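Local structure of arginase (RocF) (Helicobacter pylori, 4G3H) at residues T187-S190 and E191-I195; S287-N291 and N292-K296. The protein probably hydrolyses L-arginine to L-ornithine and urea, a step of the urea cycle, using two manganese ions per subunit. One frame throughout, in Å; residues are numbered along the deposited sequence.

Contact 1 of 2, residues T187-S190 and E191-I195; sequences TEQS and ERDVI
The guanidinium of R192 lies with one face over the backbone of the preceding residues, E188 C and Q189 CA, the latter 3.4 Å above the plane and off-centre. At its edge T187 OG1 accepts from R192 NH1 at 3.0 Å. Along another side NE and NH2 both grip Q189 OE1, the NH2 bond being 3.1 Å long; the two planes stand 80° apart, and both nitrogens come from above the Q189 amide plane, on one face, rather than along a lone pair. The Q189 side chain starts with CG anti to N and bends at chi2 (56°), which brings its amide between two partners: NE2 meets D193 OD1 at 2.7 Å, coming from above the carboxylate, 55° out of its plane. D193 OD1 has a second, charged partner in R196. The buried E191 takes the E188 amide on the anti lone pair of OE1 at 3.0 Å, while its OE2 receives I121 N and H122 N. With E188 at the N-cap, the E191 side chain accepting from the E188 amide is one half of a capping box, here tied to the loop that carries the manganese ligands H118 and D120.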
loop_
_atom_site.group_PDB
_atom_site.type_symbol
_atom_site.label_atom_id
_atom_site.label_comp_id
_atom_site.label_asym_id
_atom_site.label_seq_id
_atom_site.Cartn_x
_atom_site.Cartn_y
_atom_site.Cartn_z
ATOM N N THR A 187 13.823 -9.995 -2.101
ATOM C CA THR A 187 14.286 -8.863 -2.895
ATOM C C THR A 187 15.375 -9.211 -3.913
ATOM O O THR A 187 15.923 -10.316 -3.912
ATOM C CB THR A 187 14.867 -7.785 -1.972
ATOM O OG1 THR A 187 15.970 -8.342 -1.245
ATOM C CG2 THR A 187 13.819 -7.301 -0.980
ATOM N N GLU A 188 15.681 -8.246 -4.778
ATOM C CA GLU A 188 16.735 -8.398 -5.779
ATOM C C GLU A 188 17.949 -7.663 -5.211
ATOM O O GLU A 188 17.792 -6.700 -4.456
ATOM C CB GLU A 188 16.336 -7.738 -7.101
ATOM C CG GLU A 188 15.077 -8.291 -7.730
ATOM C CD GLU A 188 15.179 -9.772 -8.014
ATOM O OE1 GLU A 188 16.127 -10.182 -8.719
ATOM O OE2 GLU A 188 14.310 -10.527 -7.530
ATOM N N GLN A 189 19.152 -8.108 -5.564
ATOM C CA GLN A 189 20.364 -7.456 -5.073
ATOM C C GLN A 189 20.328 -5.967 -5.395
ATOM O O GLN A 189 20.802 -5.141 -4.614
ATOM C CB GLN A 189 21.613 -8.083 -5.703
ATOM C CG GLN A 189 22.923 -7.445 -5.241
ATOM C CD GLN A 189 23.078 -7.466 -3.729
ATOM O OE1 GLN A 189 23.024 -8.526 -3.102
ATOM N NE2 GLN A 189 23.270 -6.291 -3.135
ATOM N N SER A 190 19.763 -5.628 -6.549
ATOM C CA SER A 190 19.675 -4.230 -6.952
ATOM C C SER A 190 18.826 -3.456 -5.946
ATOM O O SER A 190 19.097 -2.286 -5.670
ATOM C CB SER A 190 19.066 -4.111 -8.355
ATOM O OG SER A 190 17.733 -4.595 -8.385
ATOM N N GLU A 191 17.797 -4.109 -5.407
ATOM C CA GLU A 191 16.933 -3.472 -4.422
ATOM C C GLU A 191 17.684 -3.353 -3.098
ATOM O O GLU A 191 17.588 -2.337 -2.400
ATOM C CB GLU A 191 15.645 -4.282 -4.216
ATOM C CG GLU A 191 14.729 -4.333 -5.431
ATOM C CD GLU A 191 13.419 -5.050 -5.131
ATOM O OE1 GLU A 191 13.460 -6.247 -4.775
ATOM O OE2 GLU A 191 12.353 -4.414 -5.248
ATOM N N ARG A 192 18.431 -4.398 -2.753
ATOM C CA ARG A 192 19.204 -4.382 -1.521
ATOM C C ARG A 192 20.261 -3.284 -1.585
ATOM O O ARG A 192 20.598 -2.690 -0.561
ATOM C CB ARG A 192 19.874 -5.738 -1.282
ATOM C CG ARG A 192 18.910 -6.850 -0.908
ATOM C CD ARG A 192 19.655 -8.054 -0.368
ATOM N NE ARG A 192 20.342 -8.806 -1.414
ATOM C CZ ARG A 192 19.743 -9.662 -2.240
ATOM N NH1 ARG A 192 18.434 -9.884 -2.152
ATOM N NH2 ARG A 192 20.458 -10.311 -3.154
ATOM N N ASP A 193 20.781 -3.017 -2.786
ATOM C CA ASP A 193 21.793 -1.975 -2.953
ATOM C C ASP A 193 21.205 -0.596 -2.688
ATOM O O ASP A 193 21.877 0.273 -2.134
ATOM C CB ASP A 193 22.408 -1.995 -4.366
ATOM C CG ASP A 193 23.360 -3.169 -4.588
ATOM O OD1 ASP A 193 23.942 -3.688 -3.608
ATOM O OD2 ASP A 193 23.543 -3.567 -5.757
ATOM N N VAL A 194 19.955 -0.386 -3.092
ATOM C CA VAL A 194 19.305 0.907 -2.873
ATOM C C VAL A 194 19.020 1.103 -1.385
ATOM O O VAL A 194 19.219 2.187 -0.840
ATOM C CB VAL A 194 17.968 1.020 -3.651
ATOM C CG1 VAL A 194 17.251 2.308 -3.257
ATOM C CG2 VAL A 194 18.232 1.005 -5.159
ATOM N N ILE A 195 18.545 0.039 -0.743
ATOM C CA ILE A 195 18.230 0.058 0.677
ATOM C C ILE A 195 19.480 0.392 1.483
ATOM O O ILE A 195 19.448 1.255 2.360
ATOM C CB ILE A 195 17.659 -1.314 1.122
ATOM C CG1 ILE A 195 16.246 -1.485 0.546
ATOM C CG2 ILE A 195 17.656 -1.420 2.633
ATOM C CD1 ILE A 195 15.646 -2.864 0.734
#

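Contact 2 of 2, residues S287-N291 and N292-K296; sequences SIKHN and NEEEK
S287 OG donates to E294 OE1 at 2.6 Å, on the syn side and 34° out of the carboxylate plane, the shortest of the polar contacts that gather on this glutamate. The same hydroxyl, set anti to its own N (chi1 171°), takes the amide of K289 at 3.1 Å, closing an ST turn, and is also hydrogen-bonded to T244 OG1. K289 runs fully extended across the glutamate at about a right angle: its CE lies 3.5 Å from E294 OE2, and NZ makes a long salt bridge to that oxygen at 3.7 Å while bonding L242 O. S245 OG and T244 N also reach the carboxylate, so this buried group is held at both oxygens. Capping is the second kind of interaction. N291 OD1 accepts a weak bond from E293 N at 3.2 Å, and the amide carbon CG rests against E293 CG at 3.5 Å. Water makes the third: one molecule donates to N291 O and accepts from E295 N, and another accepts from E294 N beside N291 OD1. The end of the loop after strand 274-280 thus folds back on the first turn of helix 293-309, against T244 and S245, while E295 pairs with R23 of helix 16-30.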
loop_
_atom_site.group_PDB
_atom_site.type_symbol
_atom_site.label_atom_id
_atom_site.label_comp_id
_atom_site.label_asym_id
_atom_site.label_seq_id
_atom_site.Cartn_x
_atom_site.Cartn_y
_atom_site.Cartn_z
ATOM N N SER A 287 -5.949 -19.114 -3.866
ATOM C CA SER A 287 -5.871 -19.820 -2.590
ATOM C C SER A 287 -5.861 -21.329 -2.803
ATOM O O SER A 287 -6.547 -21.844 -3.685
ATOM C CB SER A 287 -7.045 -19.452 -1.694
ATOM O OG SER A 287 -7.065 -20.294 -0.555
ATOM N N ILE A 288 -5.079 -22.032 -1.991
ATOM C CA ILE A 288 -4.989 -23.483 -2.095
ATOM C C ILE A 288 -5.889 -24.144 -1.060
ATOM O O ILE A 288 -5.921 -25.364 -0.942
ATOM C CB ILE A 288 -3.545 -23.981 -1.884
ATOM C CG1 ILE A 288 -3.065 -23.621 -0.477
ATOM C CG2 ILE A 288 -2.629 -23.363 -2.922
ATOM C CD1 ILE A 288 -1.648 -24.064 -0.186
ATOM N N LYS A 289 -6.620 -23.331 -0.306
ATOM C CA LYS A 289 -7.520 -23.859 0.709
ATOM C C LYS A 289 -8.946 -23.879 0.183
ATOM O O LYS A 289 -9.260 -23.240 -0.817
ATOM C CB LYS A 289 -7.436 -23.016 1.979
ATOM C CG LYS A 289 -6.048 -22.998 2.595
ATOM C CD LYS A 289 -6.007 -22.161 3.857
ATOM C CE LYS A 289 -4.596 -22.095 4.410
ATOM N NZ LYS A 289 -4.528 -21.253 5.628
ATOM N N HIS A 290 -9.810 -24.625 0.855
ATOM C CA HIS A 290 -11.195 -24.715 0.428
ATOM C C HIS A 290 -12.122 -24.410 1.592
ATOM O O HIS A 290 -12.909 -25.253 2.023
ATOM C CB HIS A 290 -11.474 -26.106 -0.142
ATOM C CG HIS A 290 -10.627 -26.448 -1.328
ATOM N ND1 HIS A 290 -10.616 -25.688 -2.478
ATOM C CD2 HIS A 290 -9.756 -27.462 -1.539
ATOM C CE1 HIS A 290 -9.773 -26.219 -3.346
ATOM N NE2 HIS A 290 -9.238 -27.297 -2.801
ATOM N N ASN A 291 -12.003 -23.190 2.101
ATOM C CA ASN A 291 -12.820 -22.729 3.210
ATOM C C ASN A 291 -12.833 -21.204 3.285
ATOM O O ASN A 291 -12.254 -20.518 2.441
ATOM C CB ASN A 291 -12.313 -23.304 4.534
ATOM C CG ASN A 291 -10.859 -22.974 4.794
ATOM O OD1 ASN A 291 -10.347 -21.963 4.317
ATOM N ND2 ASN A 291 -10.189 -23.819 5.567
ATOM N N ASN A 292 -13.493 -20.691 4.316
ATOM C CA ASN A 292 -13.634 -19.261 4.542
ATOM C C ASN A 292 -12.513 -18.669 5.388
ATOM O O ASN A 292 -12.469 -17.461 5.598
ATOM C CB ASN A 292 -14.960 -18.995 5.252
ATOM C CG ASN A 292 -15.896 -18.143 4.440
ATOM O OD1 ASN A 292 -16.959 -17.749 4.915
ATOM N ND2 ASN A 292 -15.511 -17.853 3.204
ATOM N N GLU A 293 -11.622 -19.521 5.880
ATOM C CA GLU A 293 -10.529 -19.088 6.740
ATOM C C GLU A 293 -9.770 -17.819 6.358
ATOM O O GLU A 293 -9.712 -16.866 7.140
ATOM C CB GLU A 293 -9.521 -20.223 6.924
ATOM C CG GLU A 293 -10.019 -21.360 7.795
ATOM C CD GLU A 293 -8.884 -22.186 8.370
ATOM O OE1 GLU A 293 -8.063 -21.621 9.125
ATOM O OE2 GLU A 293 -8.808 -23.397 8.068
ATOM N N GLU A 294 -9.179 -17.803 5.171
ATOM C CA GLU A 294 -8.399 -16.652 4.751
ATOM C C GLU A 294 -9.229 -15.383 4.551
ATOM O O GLU A 294 -8.806 -14.288 4.937
ATOM C CB GLU A 294 -7.610 -17.003 3.491
ATOM C CG GLU A 294 -6.700 -18.197 3.720
ATOM C CD GLU A 294 -5.982 -18.663 2.473
ATOM O OE1 GLU A 294 -6.570 -18.592 1.375
ATOM O OE2 GLU A 294 -4.831 -19.126 2.595
ATOM N N GLU A 295 -10.414 -15.518 3.966
ATOM C CA GLU A 295 -11.234 -14.340 3.772
ATOM C C GLU A 295 -11.583 -13.752 5.136
ATOM O O GLU A 295 -11.544 -12.529 5.332
ATOM C CB GLU A 295 -12.503 -14.685 2.994
ATOM C CG GLU A 295 -13.370 -13.469 2.726
ATOM C CD GLU A 295 -14.452 -13.734 1.712
ATOM O OE1 GLU A 295 -14.112 -13.974 0.534
ATOM O OE2 GLU A 295 -15.638 -13.705 2.092
ATOM N N LYS A 296 -11.915 -14.623 6.085
ATOM C CA LYS A 296 -12.252 -14.176 7.428
ATOM C C LYS A 296 -11.071 -13.441 8.064
ATOM O O LYS A 296 -11.253 -12.454 8.775
ATOM C CB LYS A 296 -12.663 -15.362 8.311
ATOM C CG LYS A 296 -14.026 -15.952 7.964
ATOM C CD LYS A 296 -14.572 -16.838 9.084
ATOM C CE LYS A 296 -13.785 -18.133 9.236
ATOM N NZ LYS A 296 -13.969 -19.045 8.068
HETATM O O HOH W 1 -11.060 -17.799 2.055
HETATM O O HOH W 2 -9.158 -19.952 3.400
#

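Contact 1 comes first along the chain and contact 2 follows about a hundred residues later; their centres are 33 Å apart and their nearest atoms about 21 Å, so they do not touch. Both mark the start of a helix reached from a strand of the eight-stranded parallel sheet. Contact 1 belongs to the beta-alpha-beta unit that ends in an edge strand, 202-203, whereas contact 2 follows strand 274-280, well inside the sheet. The two manganese ions are bound by ligands that include D116 and D234, from the 110-115 and 228-234 side of the same sheet. In both contacts side chains meet backbone amides where a helix begins; contact 1 is close to the metal ligands, while in contact 2 E294 lies about 11 Å from the D236 side chain.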